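ZYG-9 (Caenorhabditis elegans, PDB 2OF3) organises microtubules and spindle poles during mitosis and meiosis in the one-cell embryo, probably binding tubulin through TOG domains such as this one. Local coordinates at residues V115-R119 and V158-V162; M168-L173 and V190-Y194. Residues are numbered along the deposited sequence.

Both contacts join neighbouring HEAT-like repeats of the TOG domain, but in different ways. Contact 1 pairs two A helices, 101-120 and 146-163, nearly parallel near their C-terminal ends and only partly buried: V115 and V158 lie at its centre, while V162, R119 and D161 border it. Contact 2 is buried, roughly antiparallel, between the B helix 165-174 and the A helix 181-198 of the next repeat, with leucine, isoleucine, valine and a tyrosine ring filling the gap. The centres are about 16 Å apart, and the short turn between helices 146-163 and 165-174 links them. They also touch: S160 OG probably hydrogen-bonds Y194 OH at 2.6 Å, and L159 CB packs on M168 CE at 4.1 Å.

Contact 1: V115-R119 and V158-V162; sequences VELIR and VLSDV
This is a near-parallel helix pair, partly buried, made close to the C-terminal ends of helices 101-120 and 146-163. Both segments are regular alpha helix; their axes approach to 9.4 Å at a signed angle of 28°. The register sets V115 beside V158 (CA to CA 6.4 Å) and R119 beside V162 (5.7 Å). V158, chi1 t, is most covered by the other helix: its CG1 packs 3.6 Å from V115 CG2 and reaches 3.4 Å from V115 O, a carbonyl already taken by R119 N at 2.8 Å. These are A helices of successive HEAT-like repeats, stacked side by side as in other TOG domains, where the turns following such helices help form the tubulin-binding edge. V115 CG1 meets L159 CD2 at 4.0 Å and I118 CG2 meets V162 CG1 at 3.9 Å; M125 touches I118, L159 and V162. Toward solvent, R119 (chi1 t, chi2 t, chi3 p) lays CB 3.7 Å from V162 CG2 and NH1 3.8 Å from V158 CG2.

Contact 2: M168-L173 and V190-Y194; sequences MTPMLL and VIEYY
Y194, chi1 m, swings its ring across the start of segment 168-173 and overlaps M168, T169 and L172. Its OH comes 3.2 Å from M168 CB, its CE2 lies 3.5 Å from L172 CD1, and T169 OG1 meets the ring edge 3.4 Å from Y194 CD2. The helices run roughly antiparallel (149° between N-to-C directions), axes 10.8 Å apart, with the CA atoms of T169 and I191 the nearest pair at 6.8 Å. Segment 168-173 is helical but kinked where P170 N, with no amide hydrogen, and M171 N lack the regular bond to the turn before; L172 N returns to M168 O at 3.1 Å and L173 N to T169 O at 2.7 Å. L172 (m, t) points at segment 190-194, CD1 3.6 Å from V190 CG1 and CB 4.0 Å from I191 CD1. I191 (m, t) also extends CD1 to within 3.6 Å of L173 CD2. In the HEAT-like solenoid this joins the B helix of one repeat to the A helix of the next; M171 packs on helix 127-139, L173 on helix 208-212. The polar ends bond elsewhere, T169 OG1 with P165 O and Y194 OH with S160 OG, so the segments hold together by apolar packing.

Contact 1: V115-R119 and V158-V162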
loop_
_atom_site.group_PDB
_atom_site.type_symbol
_atom_site.label_atom_id
_atom_site.label_comp_id
_atom_site.label_asym_id
_atom_site.label_seq_id
_atom_site.Cartn_x
_atom_site.Cartn_y
_atom_site.Cartn_z
ATOM N N VAL A 115 -1.826 6.858 8.602
ATOM C CA VAL A 115 -0.690 5.923 8.795
ATOM C C VAL A 115 0.431 6.517 9.677
ATOM O O VAL A 115 1.058 5.777 10.455
ATOM C CB VAL A 115 -0.150 5.302 7.451
ATOM C CG1 VAL A 115 -1.292 4.652 6.706
ATOM C CG2 VAL A 115 0.509 6.392 6.556
ATOM N N GLU A 116 0.636 7.835 9.591
ATOM C CA GLU A 116 1.509 8.546 10.590
ATOM C C GLU A 116 1.024 8.470 12.022
ATOM O O GLU A 116 1.831 8.204 12.899
ATOM C CB GLU A 116 1.709 9.982 10.189
ATOM C CG GLU A 116 2.855 10.047 9.212
ATOM C CD GLU A 116 2.999 11.410 8.581
ATOM O OE1 GLU A 116 2.066 12.255 8.733
ATOM O OE2 GLU A 116 4.023 11.591 7.893
ATOM N N LEU A 117 -0.287 8.621 12.265
ATOM C CA LEU A 117 -0.837 8.443 13.603
ATOM C C LEU A 117 -0.738 7.023 14.086
ATOM O O LEU A 117 -0.411 6.775 15.265
ATOM C CB LEU A 117 -2.323 8.866 13.653
ATOM C CG LEU A 117 -2.644 10.372 13.740
ATOM C CD1 LEU A 117 -4.170 10.610 13.409
ATOM C CD2 LEU A 117 -2.251 10.845 15.132
ATOM N N ILE A 118 -0.992 6.052 13.199
ATOM C CA ILE A 118 -0.770 4.646 13.556
ATOM C C ILE A 118 0.700 4.435 13.918
ATOM O O ILE A 118 1.017 3.829 14.986
ATOM C CB ILE A 118 -1.198 3.703 12.399
ATOM C CG1 ILE A 118 -2.714 3.758 12.194
ATOM C CG2 ILE A 118 -0.690 2.208 12.630
ATOM C CD1 ILE A 118 -3.177 3.076 10.808
ATOM N N ARG A 119 1.610 4.920 13.064
ATOM C CA ARG A 119 3.050 4.736 13.356
ATOM C C ARG A 119 3.465 5.406 14.692
ATOM O O ARG A 119 4.028 4.753 15.582
ATOM C CB ARG A 119 3.924 5.267 12.210
ATOM C CG ARG A 119 5.442 5.151 12.536
ATOM C CD ARG A 119 6.265 6.057 11.617
ATOM N NE ARG A 119 5.857 7.427 11.862
ATOM C CZ ARG A 119 6.028 8.444 11.024
ATOM N NH1 ARG A 119 6.625 8.283 9.828
ATOM N NH2 ARG A 119 5.575 9.644 11.392
ATOM N N VAL A 158 5.845 5.003 5.260
ATOM C CA VAL A 158 5.306 4.919 6.651
ATOM C C VAL A 158 4.788 3.494 7.002
ATOM O O VAL A 158 5.122 2.935 8.059
ATOM C CB VAL A 158 4.193 5.988 6.890
ATOM C CG1 VAL A 158 3.658 5.926 8.307
ATOM C CG2 VAL A 158 4.763 7.411 6.585
ATOM N N LEU A 159 4.006 2.895 6.112
ATOM C CA LEU A 159 3.504 1.554 6.325
ATOM C C LEU A 159 4.608 0.523 6.437
ATOM O O LEU A 159 4.468 -0.445 7.165
ATOM C CB LEU A 159 2.572 1.148 5.165
ATOM C CG LEU A 159 1.188 1.780 5.171
ATOM C CD1 LEU A 159 0.531 1.702 3.777
ATOM C CD2 LEU A 159 0.350 1.063 6.221
ATOM N N SER A 160 5.702 0.691 5.700
ATOM C CA SER A 160 6.846 -0.225 5.782
ATOM C C SER A 160 7.391 -0.192 7.195
ATOM O O SER A 160 7.863 -1.206 7.679
ATOM C CB SER A 160 7.978 0.204 4.824
ATOM O OG SER A 160 7.606 0.161 3.457
ATOM N N ASP A 161 7.371 0.959 7.850
ATOM C CA ASP A 161 7.797 1.041 9.244
ATOM C C ASP A 161 6.843 0.348 10.176
ATOM O O ASP A 161 7.292 -0.299 11.085
ATOM C CB ASP A 161 7.952 2.483 9.734
ATOM C CG ASP A 161 9.206 3.167 9.174
ATOM O OD1 ASP A 161 10.164 2.461 8.746
ATOM O OD2 ASP A 161 9.243 4.434 9.175
ATOM N N VAL A 162 5.536 0.518 9.976
ATOM C CA VAL A 162 4.509 -0.102 10.813
ATOM C C VAL A 162 4.452 -1.622 10.589
ATOM O O VAL A 162 4.496 -2.418 11.576
ATOM C CB VAL A 162 3.117 0.489 10.484
ATOM C CG1 VAL A 162 2.048 -0.233 11.245
ATOM C CG2 VAL A 162 3.075 1.990 10.798
#

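Contact 2: M168-L173 and V190-Y194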
loop_
_atom_site.group_PDB
_atom_site.type_symbol
_atom_site.label_atom_id
_atom_site.label_comp_id
_atom_site.label_asym_id
_atom_site.label_seq_id
_atom_site.Cartn_x
_atom_site.Cartn_y
_atom_site.Cartn_z
ATOM N N MET A 168 5.214 -6.756 4.166
ATOM C CA MET A 168 4.924 -5.930 2.988
ATOM C C MET A 168 5.276 -6.601 1.663
ATOM O O MET A 168 4.562 -6.455 0.672
ATOM C CB MET A 168 5.674 -4.590 3.096
ATOM C CG MET A 168 5.057 -3.526 4.114
ATOM S SD MET A 168 3.408 -2.855 3.767
ATOM C CE MET A 168 3.858 -1.724 2.487
ATOM N N THR A 169 6.374 -7.351 1.643
ATOM C CA THR A 169 6.972 -7.837 0.383
ATOM C C THR A 169 6.068 -8.740 -0.412
ATOM O O THR A 169 6.010 -8.580 -1.629
ATOM C CB THR A 169 8.354 -8.451 0.627
ATOM O OG1 THR A 169 9.184 -7.428 1.170
ATOM C CG2 THR A 169 9.017 -9.015 -0.677
ATOM N N PRO A 170 5.336 -9.683 0.238
ATOM C CA PRO A 170 4.386 -10.522 -0.538
ATOM C C PRO A 170 3.352 -9.705 -1.365
ATOM O O PRO A 170 2.983 -10.100 -2.503
ATOM C CB PRO A 170 3.665 -11.343 0.571
ATOM C CG PRO A 170 4.615 -11.376 1.723
ATOM C CD PRO A 170 5.379 -10.068 1.677
ATOM N N MET A 171 2.885 -8.571 -0.825
ATOM C CA MET A 171 1.918 -7.712 -1.531
ATOM C C MET A 171 2.645 -6.960 -2.647
ATOM O O MET A 171 2.084 -6.769 -3.721
ATOM C CB MET A 171 1.288 -6.718 -0.536
ATOM C CG MET A 171 0.200 -7.403 0.424
ATOM S SD MET A 171 -0.567 -6.389 1.681
ATOM C CE MET A 171 0.806 -5.881 2.583
ATOM N N LEU A 172 3.882 -6.515 -2.381
ATOM C CA LEU A 172 4.704 -5.860 -3.408
ATOM C C LEU A 172 5.038 -6.841 -4.533
ATOM O O LEU A 172 4.954 -6.453 -5.707
ATOM C CB LEU A 172 5.970 -5.269 -2.814
ATOM C CG LEU A 172 5.722 -4.047 -1.944
ATOM C CD1 LEU A 172 6.941 -3.910 -1.078
ATOM C CD2 LEU A 172 5.488 -2.777 -2.830
ATOM N N LEU A 173 5.348 -8.109 -4.197
ATOM C CA LEU A 173 5.546 -9.173 -5.223
ATOM C C LEU A 173 4.307 -9.415 -6.009
ATOM O O LEU A 173 4.349 -9.527 -7.266
ATOM C CB LEU A 173 6.140 -10.493 -4.630
ATOM C CG LEU A 173 7.549 -10.400 -4.018
ATOM C CD1 LEU A 173 7.886 -11.678 -3.233
ATOM C CD2 LEU A 173 8.692 -10.106 -5.103
ATOM N N VAL A 190 10.559 -0.268 -4.194
ATOM C CA VAL A 190 10.364 -0.482 -2.746
ATOM C C VAL A 190 11.136 -1.753 -2.248
ATOM O O VAL A 190 11.880 -1.694 -1.249
ATOM C CB VAL A 190 8.851 -0.570 -2.361
ATOM C CG1 VAL A 190 8.719 -0.758 -0.815
ATOM C CG2 VAL A 190 8.109 0.729 -2.780
ATOM N N ILE A 191 10.993 -2.872 -2.958
ATOM C CA ILE A 191 11.791 -4.059 -2.657
ATOM C C ILE A 191 13.264 -3.740 -2.679
ATOM O O ILE A 191 13.985 -4.137 -1.773
ATOM C CB ILE A 191 11.444 -5.201 -3.598
ATOM C CG1 ILE A 191 9.972 -5.659 -3.374
ATOM C CG2 ILE A 191 12.488 -6.371 -3.452
ATOM C CD1 ILE A 191 9.349 -6.577 -4.499
ATOM N N GLU A 192 13.749 -2.998 -3.678
ATOM C CA GLU A 192 15.147 -2.657 -3.700
ATOM C C GLU A 192 15.547 -1.893 -2.419
ATOM O O GLU A 192 16.589 -2.141 -1.815
ATOM C CB GLU A 192 15.479 -1.840 -4.956
ATOM C CG GLU A 192 16.944 -1.485 -4.995
ATOM C CD GLU A 192 17.304 -0.403 -5.979
ATOM O OE1 GLU A 192 16.466 -0.051 -6.851
ATOM O OE2 GLU A 192 18.460 0.077 -5.878
ATOM N N TYR A 193 14.717 -0.964 -1.980
ATOM C CA TYR A 193 15.009 -0.193 -0.800
ATOM C C TYR A 193 15.037 -1.044 0.492
ATOM O O TYR A 193 15.867 -0.822 1.376
ATOM C CB TYR A 193 13.974 0.904 -0.767
ATOM C CG TYR A 193 13.750 1.645 0.513
ATOM C CD1 TYR A 193 14.667 2.599 0.986
ATOM C CD2 TYR A 193 12.571 1.443 1.211
ATOM C CE1 TYR A 193 14.403 3.318 2.193
ATOM C CE2 TYR A 193 12.293 2.130 2.366
ATOM C CZ TYR A 193 13.199 3.072 2.862
ATOM O OH TYR A 193 12.818 3.746 4.036
ATOM N N TYR A 194 14.132 -2.014 0.606
ATOM C CA TYR A 194 14.149 -2.957 1.733
ATOM C C TYR A 194 15.487 -3.709 1.811
ATOM O O TYR A 194 16.073 -3.919 2.896
ATOM C CB TYR A 194 13.019 -3.968 1.566
ATOM C CG TYR A 194 11.600 -3.436 1.742
ATOM C CD1 TYR A 194 11.337 -2.181 2.302
ATOM C CD2 TYR A 194 10.497 -4.262 1.429
ATOM C CE1 TYR A 194 9.991 -1.736 2.485
ATOM C CE2 TYR A 194 9.184 -3.835 1.596
ATOM C CZ TYR A 194 8.933 -2.578 2.129
ATOM O OH TYR A 194 7.598 -2.197 2.294
#